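Local structure of fosfomycin resistance protein FosX (Mesorhizobium loti, 1R9C) at residues Ile11-Glu16 and Asp111-Met116; Ser42-Phe47 and Ala55-Glu60; Arg81-Val86 and Arg105-Tyr110. The protein catalyses the manganese-dependent hydration of the antibiotic fosfomycin and so gives resistance to it, working as a homodimer. One frame throughout, in Å; residues are numbered along the deposited sequence.

Overall arrangement
The chain carries two sheets of the vicinal oxygen chelate (VOC) fold with helices packed on them, and the three contacts span both sheets. Interaction 2 is the hairpin of strands 44-49 and 52-58 in the first sheet; interaction 3 packs helix 79-89 on strand 106-110 of the second. Their centres lie about 24 Å apart on opposite sides of the chain's centre. Interaction 1 brings the end of strand 5-12 to the turn that follows strand 106-110, its centre about 10 Å from interaction 2 and about 17 Å from interaction 3. Along the chain, interactions 2 and 3 follow one another inside the loop closed by interaction 1, which thus ties the two halves together.

Interaction 1: residues Ile11-Glu16 and Asp111-Met116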
loop_
_atom_site.group_PDB
_atom_site.type_symbol
_atom_site.label_atom_id
_atom_site.label_comp_id
_atom_site.label_asym_id
_atom_site.label_seq_id
_atom_site.Cartn_x
_atom_site.Cartn_y
_atom_site.Cartn_z
ATOM N N ILE A 11 -5.317 -6.096 6.654
ATOM C CA ILE A 11 -6.053 -6.861 7.651
ATOM C C ILE A 11 -7.234 -7.516 6.913
ATOM O O ILE A 11 -7.891 -6.875 6.097
ATOM C CB ILE A 11 -6.571 -5.906 8.725
ATOM C CG1 ILE A 11 -5.455 -4.923 9.133
ATOM C CG2 ILE A 11 -7.320 -6.689 9.877
ATOM C CD1 ILE A 11 -4.761 -5.221 10.418
ATOM N N VAL A 12 -7.426 -8.817 7.128
ATOM C CA VAL A 12 -8.384 -9.599 6.362
ATOM C C VAL A 12 -9.074 -10.554 7.327
ATOM O O VAL A 12 -8.482 -10.960 8.331
ATOM C CB VAL A 12 -7.689 -10.391 5.195
ATOM C CG1 VAL A 12 -7.043 -9.433 4.163
ATOM C CG2 VAL A 12 -6.671 -11.435 5.730
ATOM N N ARG A 13 -10.330 -10.882 7.045
ATOM C CA ARG A 13 -11.125 -11.759 7.896
ATOM C C ARG A 13 -10.654 -13.217 7.792
ATOM O O ARG A 13 -10.686 -13.964 8.784
ATOM C CB ARG A 13 -12.618 -11.667 7.528
ATOM C CG ARG A 13 -13.424 -10.486 8.156
ATOM C CD ARG A 13 -14.852 -10.303 7.567
ATOM N NE ARG A 13 -14.842 -10.156 6.097
ATOM C CZ ARG A 13 -15.915 -10.239 5.306
ATOM N NH1 ARG A 13 -17.121 -10.456 5.815
ATOM N NH2 ARG A 13 -15.781 -10.108 3.990
ATOM N N ASP A 14 -10.237 -13.608 6.591
ATOM C CA ASP A 14 -9.919 -15.001 6.267
ATOM C C ASP A 14 -8.548 -15.094 5.612
ATOM O O ASP A 14 -8.427 -14.908 4.401
ATOM C CB ASP A 14 -11.005 -15.551 5.316
ATOM C CG ASP A 14 -10.814 -17.022 4.956
ATOM O OD1 ASP A 14 -9.731 -17.598 5.202
ATOM O OD2 ASP A 14 -11.712 -17.689 4.388
ATOM N N LEU A 15 -7.533 -15.421 6.408
ATOM C CA LEU A 15 -6.164 -15.540 5.917
ATOM C C LEU A 15 -5.957 -16.550 4.790
ATOM O O LEU A 15 -5.052 -16.392 3.933
ATOM C CB LEU A 15 -5.249 -15.976 7.064
ATOM C CG LEU A 15 -4.514 -15.020 7.990
ATOM C CD1 LEU A 15 -3.384 -15.760 8.724
ATOM C CD2 LEU A 15 -3.955 -13.843 7.245
ATOM N N GLU A 16 -6.718 -17.644 4.846
ATOM C CA GLU A 16 -6.587 -18.703 3.857
ATOM C C GLU A 16 -7.052 -18.202 2.509
ATOM O O GLU A 16 -6.329 -18.312 1.523
ATOM C CB GLU A 16 -7.350 -19.958 4.308
ATOM C CG GLU A 16 -6.670 -20.629 5.492
ATOM C CD GLU A 16 -6.788 -19.849 6.795
ATOM O OE1 GLU A 16 -7.895 -19.376 7.156
ATOM O OE2 GLU A 16 -5.759 -19.713 7.477
ATOM N N ASP A 111 -10.539 -7.466 -3.073
ATOM C CA ASP A 111 -10.363 -8.759 -2.422
ATOM C C ASP A 111 -11.623 -9.022 -1.582
ATOM O O ASP A 111 -12.716 -8.458 -1.878
ATOM C CB ASP A 111 -9.087 -8.742 -1.558
ATOM C CG ASP A 111 -9.202 -7.787 -0.375
ATOM O OD1 ASP A 111 -8.237 -7.678 0.385
ATOM O OD2 ASP A 111 -10.234 -7.126 -0.116
ATOM N N ASP A 112 -11.511 -9.837 -0.523
ATOM C CA ASP A 112 -12.728 -10.237 0.198
ATOM C C ASP A 112 -13.063 -9.289 1.338
ATOM O O ASP A 112 -14.014 -9.513 2.082
ATOM C CB ASP A 112 -12.600 -11.657 0.772
ATOM C CG ASP A 112 -12.731 -12.742 -0.275
ATOM O OD1 ASP A 112 -13.348 -12.523 -1.356
ATOM O OD2 ASP A 112 -12.261 -13.877 -0.074
ATOM N N ASP A 113 -12.271 -8.228 1.485
ATOM C CA ASP A 113 -12.325 -7.393 2.688
ATOM C C ASP A 113 -12.411 -5.907 2.300
ATOM O O ASP A 113 -11.914 -5.040 3.002
ATOM C CB ASP A 113 -11.091 -7.684 3.562
ATOM C CG ASP A 113 -11.087 -9.111 4.109
ATOM O OD1 ASP A 113 -11.741 -9.372 5.148
ATOM O OD2 ASP A 113 -10.471 -10.037 3.545
ATOM N N ASN A 114 -13.044 -5.635 1.157
ATOM C CA ASN A 114 -13.212 -4.279 0.640
ATOM C C ASN A 114 -11.956 -3.499 0.257
ATOM O O ASN A 114 -12.039 -2.316 0.016
ATOM C CB ASN A 114 -14.134 -3.445 1.559
ATOM C CG ASN A 114 -15.499 -4.057 1.672
ATOM O OD1 ASN A 114 -15.962 -4.741 0.744
ATOM N ND2 ASN A 114 -16.158 -3.833 2.797
ATOM N N HIS A 115 -10.801 -4.148 0.175
ATOM C CA HIS A 115 -9.626 -3.499 -0.399
ATOM C C HIS A 115 -9.718 -3.485 -1.922
ATOM O O HIS A 115 -9.978 -4.530 -2.527
ATOM C CB HIS A 115 -8.337 -4.240 -0.031
ATOM C CG HIS A 115 -8.146 -4.447 1.443
ATOM N ND1 HIS A 115 -8.145 -5.700 2.018
ATOM C CD2 HIS A 115 -7.861 -3.577 2.443
ATOM C CE1 HIS A 115 -7.920 -5.590 3.319
ATOM N NE2 HIS A 115 -7.759 -4.310 3.607
ATOM N N MET A 116 -9.451 -2.326 -2.529
ATOM C CA MET A 116 -9.378 -2.233 -3.998
ATOM C C MET A 116 -7.923 -2.376 -4.476
ATOM O O MET A 116 -6.982 -1.752 -3.926
ATOM C CB MET A 116 -9.981 -0.921 -4.513
ATOM C CG MET A 116 -10.175 -0.827 -6.052
ATOM S SD MET A 116 -10.521 0.876 -6.619
ATOM C CE MET A 116 -12.163 0.867 -6.272
HETATM O O HOH W 1 -10.918 -12.494 4.126
#
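R13 and V12 meet D113 where strand 5-12 of the VOC fold runs out beside the turn between strands 106-110 and 116-120. Two donors of R13 converge on one carboxylate oxygen. R13 N gives the stronger bond to D113 OD1, at 2.8 Å and from above the carboxylate plane, whereas R13 NE adds a weak, salt-bridged one at 3.3 Å. A bend at chi3 (-55°) brings the edge of the R13 guanidinium to the turn, and R13 NH2 donates to D112 O at 2.7 Å, the acceptor lying in the guanidinium plane. The guanidinium and the D113 carboxylate stand nearly perpendicular, 82° apart. On the other branch, D113 OD2 accepts from a water that itself accepts from D14 N, at the N-cap of helix 15-26.

The turn is stiffened from within by D111. Its OD2 takes D113 N, making an Asx turn, and H115 N from the opposite face of the carboxylate, while D111 OD1 uses its syn lone pair for H115 ND1 at 2.6 Å.

The V12 side chain lies against polar groups: V12 CB is 3.3 Å from D113 OD2, and V12 CG1 lies at the edge of the H115 ring. NE2 of that ring bonds N68 of the second subunit, bringing the dimer interface to this junction. At the same edge, H115 CE1 comes within 3.1 Å of I11 O.

Interaction 2: residues Ser42-Phe47 and Ala55-Glu60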
loop_
_atom_site.group_PDB
_atom_site.type_symbol
_atom_site.label_atom_id
_atom_site.label_comp_id
_atom_site.label_asym_id
_atom_site.label_seq_id
_atom_site.Cartn_x
_atom_site.Cartn_y
_atom_site.Cartn_z
ATOM N N SER A 42 -2.242 -14.284 17.612
ATOM C CA SER A 42 -2.475 -13.508 16.415
ATOM C C SER A 42 -1.916 -14.282 15.218
ATOM O O SER A 42 -0.931 -15.028 15.351
ATOM C CB SER A 42 -1.810 -12.146 16.565
ATOM O OG SER A 42 -0.407 -12.282 16.547
ATOM N N ARG A 43 -2.571 -14.127 14.073
ATOM C CA ARG A 43 -2.203 -14.851 12.861
ATOM C C ARG A 43 -1.816 -13.912 11.726
ATOM O O ARG A 43 -2.597 -13.072 11.315
ATOM C CB ARG A 43 -3.360 -15.757 12.432
ATOM C CG ARG A 43 -3.848 -16.639 13.585
ATOM C CD ARG A 43 -4.754 -17.769 13.190
ATOM N NE ARG A 43 -4.299 -18.484 11.996
ATOM C CZ ARG A 43 -4.970 -18.524 10.835
ATOM N NH1 ARG A 43 -6.128 -17.876 10.685
ATOM N NH2 ARG A 43 -4.476 -19.221 9.824
ATOM N N GLU A 44 -0.593 -14.067 11.228
ATOM C CA GLU A 44 -0.113 -13.235 10.137
ATOM C C GLU A 44 0.662 -14.094 9.139
ATOM O O GLU A 44 1.157 -15.176 9.496
ATOM C CB GLU A 44 0.738 -12.065 10.669
ATOM C CG GLU A 44 2.107 -12.449 11.188
ATOM C CD GLU A 44 2.796 -11.327 11.959
ATOM O OE1 GLU A 44 2.646 -10.140 11.591
ATOM O OE2 GLU A 44 3.502 -11.648 12.935
ATOM N N LYS A 45 0.728 -13.627 7.891
ATOM C CA LYS A 45 1.578 -14.217 6.874
ATOM C C LYS A 45 2.274 -13.120 6.112
ATOM O O LYS A 45 1.720 -12.023 5.963
ATOM C CB LYS A 45 0.728 -14.993 5.861
ATOM C CG LYS A 45 0.096 -16.285 6.396
ATOM C CD LYS A 45 -0.621 -16.962 5.280
ATOM C CE LYS A 45 -1.025 -18.377 5.610
ATOM N NZ LYS A 45 -1.270 -19.071 4.300
ATOM N N PHE A 46 3.483 -13.417 5.623
ATOM C CA PHE A 46 4.233 -12.504 4.759
ATOM C C PHE A 46 4.354 -13.157 3.370
ATOM O O PHE A 46 4.600 -14.392 3.256
ATOM C CB PHE A 46 5.653 -12.286 5.270
ATOM C CG PHE A 46 5.752 -11.631 6.627
ATOM C CD1 PHE A 46 6.914 -11.770 7.368
ATOM C CD2 PHE A 46 4.710 -10.850 7.137
ATOM C CE1 PHE A 46 7.057 -11.152 8.616
ATOM C CE2 PHE A 46 4.822 -10.248 8.381
ATOM C CZ PHE A 46 6.007 -10.385 9.123
ATOM N N PHE A 47 4.210 -12.326 2.333
ATOM C CA PHE A 47 4.371 -12.778 0.971
ATOM C C PHE A 47 5.319 -11.877 0.224
ATOM O O PHE A 47 5.474 -10.687 0.564
ATOM C CB PHE A 47 3.026 -12.735 0.224
ATOM C CG PHE A 47 2.004 -13.714 0.729
ATOM C CD1 PHE A 47 1.171 -13.387 1.815
ATOM C CD2 PHE A 47 1.826 -14.927 0.096
ATOM C CE1 PHE A 47 0.214 -14.273 2.262
ATOM C CE2 PHE A 47 0.853 -15.846 0.564
ATOM C CZ PHE A 47 0.058 -15.509 1.645
ATOM N N ALA A 55 2.242 -8.016 3.799
ATOM C CA ALA A 55 1.904 -8.702 5.048
ATOM C C ALA A 55 0.389 -8.727 5.192
ATOM O O ALA A 55 -0.271 -7.728 4.940
ATOM C CB ALA A 55 2.531 -7.982 6.250
ATOM N N ILE A 56 -0.159 -9.875 5.603
ATOM C CA ILE A 56 -1.555 -9.946 5.970
ATOM C C ILE A 56 -1.705 -10.422 7.400
ATOM O O ILE A 56 -0.929 -11.278 7.871
ATOM C CB ILE A 56 -2.387 -10.804 4.969
ATOM C CG1 ILE A 56 -1.894 -12.271 4.890
ATOM C CG2 ILE A 56 -2.368 -10.147 3.561
ATOM C CD1 ILE A 56 -2.746 -13.142 3.993
ATOM N N MET A 57 -2.704 -9.857 8.086
ATOM C CA MET A 57 -3.026 -10.254 9.452
ATOM C C MET A 57 -4.524 -10.453 9.570
ATOM O O MET A 57 -5.282 -9.734 8.952
ATOM C CB MET A 57 -2.529 -9.228 10.484
ATOM C CG MET A 57 -1.169 -8.548 10.162
ATOM S SD MET A 57 -0.786 -7.148 11.305
ATOM C CE MET A 57 -1.748 -7.704 12.845
ATOM N N GLN A 58 -4.945 -11.467 10.323
ATOM C CA GLN A 58 -6.369 -11.726 10.494
ATOM C C GLN A 58 -6.967 -10.670 11.410
ATOM O O GLN A 58 -6.422 -10.369 12.479
ATOM C CB GLN A 58 -6.649 -13.151 11.032
ATOM C CG GLN A 58 -8.126 -13.559 10.927
ATOM C CD GLN A 58 -8.461 -14.879 11.630
ATOM O OE1 GLN A 58 -7.578 -15.654 11.993
ATOM N NE2 GLN A 58 -9.746 -15.112 11.844
ATOM N N GLY A 59 -8.082 -10.103 10.975
ATOM C CA GLY A 59 -8.778 -9.077 11.726
ATOM C C GLY A 59 -10.069 -8.730 11.010
ATOM O O GLY A 59 -10.607 -9.558 10.281
ATOM N N GLU A 60 -10.568 -7.510 11.228
ATOM C CA GLU A 60 -11.840 -7.093 10.637
ATOM C C GLU A 60 -11.622 -6.572 9.225
ATOM O O GLU A 60 -10.532 -6.095 8.899
ATOM C CB GLU A 60 -12.567 -6.064 11.526
ATOM C CG GLU A 60 -12.745 -6.523 12.964
ATOM C CD GLU A 60 -13.857 -7.549 13.129
ATOM O OE1 GLU A 60 -13.884 -8.544 12.364
ATOM O OE2 GLU A 60 -14.715 -7.365 14.038
HETATM O O HOH W 2 -4.309 -11.711 13.979
#
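Strand segments 44-47 and 55-58 run side by side as arms of an antiparallel beta hairpin, axes 4.7 Å apart and directions 164° from one another. K45 and I56 form the hydrogen-bonded pair, K45 N to I56 O and I56 N to K45 O, both 2.9 Å. E44 with M57 and F46 with A55 are the non-hydrogen-bonded pairs on either side of it. Beyond E44, Q58 N donates to R43 O at 3.0 Å, and a water that accepts from R43 N donates to Q58 O. CA-H...O contacts, among them E44 CA to I56 O, supplement these bonds.

On the face of E44, F46, A55 and M57 few contacts join the two arms. F46 CD2 approaches A55 CB to 3.7 Å at an oblique angle, and E44 CB meets M57 CG; the F46 ring also meets Y32 and W53. E44, the inferred proton acceptor, is extended beyond CG, and its OE2 has a long, weak ion pair with R127 of the second subunit. The side chain of A55 is about 6 Å from a bound manganese ion, so this face borders the active site.

The other face carries K45 and I56. With chi1 at 61°, I56 CG1 sits between the backbone N and the carbonyl carbon, and I56 CD1 touches the edge of the F47 ring at CE1, 3.6 Å away. At the open end, R43 NH1 donates to Q58 OE1 at 3.0 Å, from above the amide plane, with the guanidinium and amide planes 83° apart; D35 and E16 hold R43 NH2 through salt bridges.

Strand 29-33 flanks strand 44-49, E30 pairing with K45 NZ, and strand 5-12 runs beside strand 52-58. Helix 15-26 packs against I56 and F47 through L15, M18 and T19.

Interaction 3: residues Arg81-Val86 and Arg105-Tyr110; sequences RYAERV and RSIYFY
I107 and V86 bury the most surface where helix 79-89 lies on strand 106-110, an alpha-on-beta layer in the second half of the VOC fold. The helix and strand segments run nearly parallel, at 10°, with axes 9.6 Å apart.

With I107 CG1 anti to the carbonyl carbon (chi1 -60°), the side chain reaches the helix by its tip, and I107 CD1 lies 3.8 Å from both Y82 CB and A83 N, between two successive residues; A83 CB is a looser neighbour. The rest of Y82 leads elsewhere, its ring onto L119 and I74 and its OH bonded to M1 N of the second subunit.

One turn further on, V86 points at the strand and sets both methyls on one side of the F109 ring, V86 CG1 beside the stem at F109 CB, 3.7 Å away. Alternation along the strand puts I107 and F109 on the helix side and turns Y108 and Y110 to the other, where Y108 meets the metal ligand H69 edge-to-face. V25 and F26 of helix 15-26 also pack on F109. V86 CG2 makes a CH-pi contact, 4.2 Å from the F109 ring centroid, 22° off the ring normal and offset toward the rim.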
loop_
_atom_site.group_PDB
_atom_site.type_symbol
_atom_site.label_atom_id
_atom_site.label_comp_id
_atom_site.label_asym_id
_atom_site.label_seq_id
_atom_site.Cartn_x
_atom_site.Cartn_y
_atom_site.Cartn_z
ATOM N N ARG A 81 -5.641 -12.222 -19.901
ATOM C CA ARG A 81 -5.186 -13.225 -18.924
ATOM C C ARG A 81 -5.447 -12.837 -17.466
ATOM O O ARG A 81 -5.921 -13.651 -16.645
ATOM C CB ARG A 81 -3.673 -13.379 -19.065
ATOM C CG ARG A 81 -3.154 -14.785 -19.037
ATOM C CD ARG A 81 -1.903 -14.952 -19.905
ATOM N NE ARG A 81 -2.223 -15.256 -21.283
ATOM C CZ ARG A 81 -1.852 -14.522 -22.334
ATOM N NH1 ARG A 81 -1.132 -13.412 -22.174
ATOM N NH2 ARG A 81 -2.201 -14.911 -23.550
ATOM N N TYR A 82 -5.071 -11.609 -17.110
ATOM C CA TYR A 82 -5.259 -11.175 -15.735
ATOM C C TYR A 82 -6.726 -10.991 -15.382
ATOM O O TYR A 82 -7.128 -11.247 -14.259
ATOM C CB TYR A 82 -4.467 -9.897 -15.438
ATOM C CG TYR A 82 -3.076 -10.243 -15.014
ATOM C CD1 TYR A 82 -2.026 -10.200 -15.930
ATOM C CD2 TYR A 82 -2.824 -10.696 -13.719
ATOM C CE1 TYR A 82 -0.746 -10.564 -15.562
ATOM C CE2 TYR A 82 -1.552 -11.065 -13.328
ATOM C CZ TYR A 82 -0.510 -10.970 -14.247
ATOM O OH TYR A 82 0.765 -11.328 -13.908
ATOM N N ALA A 83 -7.522 -10.549 -16.343
ATOM C CA ALA A 83 -8.950 -10.391 -16.123
ATOM C C ALA A 83 -9.583 -11.766 -15.843
ATOM O O ALA A 83 -10.466 -11.902 -14.972
ATOM C CB ALA A 83 -9.579 -9.741 -17.345
ATOM N N GLU A 84 -9.117 -12.763 -16.607
ATOM C CA GLU A 84 -9.423 -14.183 -16.405
ATOM C C GLU A 84 -9.068 -14.691 -15.009
ATOM O O GLU A 84 -9.889 -15.365 -14.378
ATOM C CB GLU A 84 -8.658 -15.033 -17.424
ATOM C CG GLU A 84 -9.347 -15.167 -18.771
ATOM C CD GLU A 84 -8.465 -15.823 -19.842
ATOM O OE1 GLU A 84 -7.601 -16.675 -19.493
ATOM O OE2 GLU A 84 -8.642 -15.484 -21.040
ATOM N N ARG A 85 -7.841 -14.408 -14.544
ATOM C CA ARG A 85 -7.405 -14.838 -13.216
ATOM C C ARG A 85 -8.359 -14.261 -12.167
ATOM O O ARG A 85 -8.816 -14.964 -11.269
ATOM C CB ARG A 85 -5.957 -14.393 -12.898
ATOM C CG ARG A 85 -4.804 -15.145 -13.597
ATOM C CD ARG A 85 -3.431 -14.434 -13.443
ATOM N NE ARG A 85 -2.265 -15.313 -13.599
ATOM C CZ ARG A 85 -1.265 -15.424 -12.697
ATOM N NH1 ARG A 85 -1.278 -14.726 -11.573
ATOM N NH2 ARG A 85 -0.244 -16.251 -12.915
ATOM N N VAL A 86 -8.657 -12.964 -12.278
ATOM C CA VAL A 86 -9.592 -12.325 -11.346
ATOM C C VAL A 86 -10.940 -13.044 -11.396
ATOM O O VAL A 86 -11.525 -13.351 -10.362
ATOM C CB VAL A 86 -9.692 -10.784 -11.608
ATOM C CG1 VAL A 86 -10.803 -10.134 -10.777
ATOM C CG2 VAL A 86 -8.322 -10.123 -11.281
ATOM N N ARG A 105 -4.334 0.748 -19.803
ATOM C CA ARG A 105 -5.646 0.316 -19.343
ATOM C C ARG A 105 -5.516 -0.412 -18.012
ATOM O O ARG A 105 -4.432 -0.772 -17.610
ATOM C CB ARG A 105 -6.369 -0.560 -20.362
ATOM C CG ARG A 105 -5.525 -1.600 -21.034
ATOM C CD ARG A 105 -6.222 -2.218 -22.250
ATOM N NE ARG A 105 -5.516 -3.387 -22.760
ATOM C CZ ARG A 105 -6.103 -4.431 -23.369
ATOM N NH1 ARG A 105 -7.424 -4.469 -23.517
ATOM N NH2 ARG A 105 -5.361 -5.449 -23.807
ATOM N N SER A 106 -6.637 -0.581 -17.316
ATOM C CA SER A 106 -6.601 -1.128 -15.975
ATOM C C SER A 106 -7.714 -2.109 -15.751
ATOM O O SER A 106 -8.788 -2.024 -16.387
ATOM C CB SER A 106 -6.722 -0.015 -14.943
ATOM O OG SER A 106 -5.683 0.908 -15.149
ATOM N N ILE A 107 -7.424 -3.035 -14.844
ATOM C CA ILE A 107 -8.431 -3.886 -14.219
ATOM C C ILE A 107 -8.480 -3.443 -12.741
ATOM O O ILE A 107 -7.428 -3.392 -12.080
ATOM C CB ILE A 107 -7.992 -5.376 -14.305
ATOM C CG1 ILE A 107 -7.814 -5.826 -15.745
ATOM C CG2 ILE A 107 -8.970 -6.306 -13.537
ATOM C CD1 ILE A 107 -6.736 -6.902 -15.907
ATOM N N TYR A 108 -9.671 -3.125 -12.229
ATOM C CA TYR A 108 -9.798 -2.828 -10.790
ATOM C C TYR A 108 -10.681 -3.903 -10.205
ATOM O O TYR A 108 -11.711 -4.213 -10.772
ATOM C CB TYR A 108 -10.490 -1.492 -10.525
ATOM C CG TYR A 108 -9.791 -0.281 -11.062
ATOM C CD1 TYR A 108 -9.980 0.103 -12.379
ATOM C CD2 TYR A 108 -8.969 0.514 -10.251
ATOM C CE1 TYR A 108 -9.352 1.213 -12.900
ATOM C CE2 TYR A 108 -8.348 1.668 -10.784
ATOM C CZ TYR A 108 -8.536 1.981 -12.110
ATOM O OH TYR A 108 -7.968 3.092 -12.687
ATOM N N PHE A 109 -10.259 -4.462 -9.080
ATOM C CA PHE A 109 -10.978 -5.549 -8.435
ATOM C C PHE A 109 -10.844 -5.378 -6.907
ATOM O O PHE A 109 -10.079 -4.545 -6.441
ATOM C CB PHE A 109 -10.461 -6.914 -8.937
ATOM C CG PHE A 109 -9.081 -7.284 -8.438
ATOM C CD1 PHE A 109 -8.914 -8.022 -7.271
ATOM C CD2 PHE A 109 -7.940 -6.904 -9.155
ATOM C CE1 PHE A 109 -7.635 -8.339 -6.812
ATOM C CE2 PHE A 109 -6.668 -7.229 -8.709
ATOM C CZ PHE A 109 -6.512 -7.964 -7.545
ATOM N N TYR A 110 -11.647 -6.107 -6.150
ATOM C CA TYR A 110 -11.638 -6.010 -4.693
ATOM C C TYR A 110 -11.256 -7.387 -4.194
ATOM O O TYR A 110 -11.646 -8.384 -4.802
ATOM C CB TYR A 110 -13.042 -5.675 -4.164
ATOM C CG TYR A 110 -13.594 -4.384 -4.715
ATOM C CD1 TYR A 110 -14.284 -4.377 -5.914
ATOM C CD2 TYR A 110 -13.354 -3.168 -4.065
ATOM C CE1 TYR A 110 -14.777 -3.221 -6.444
ATOM C CE2 TYR A 110 -13.815 -1.978 -4.596
ATOM C CZ TYR A 110 -14.558 -2.021 -5.780
ATOM O OH TYR A 110 -15.041 -0.881 -6.329
#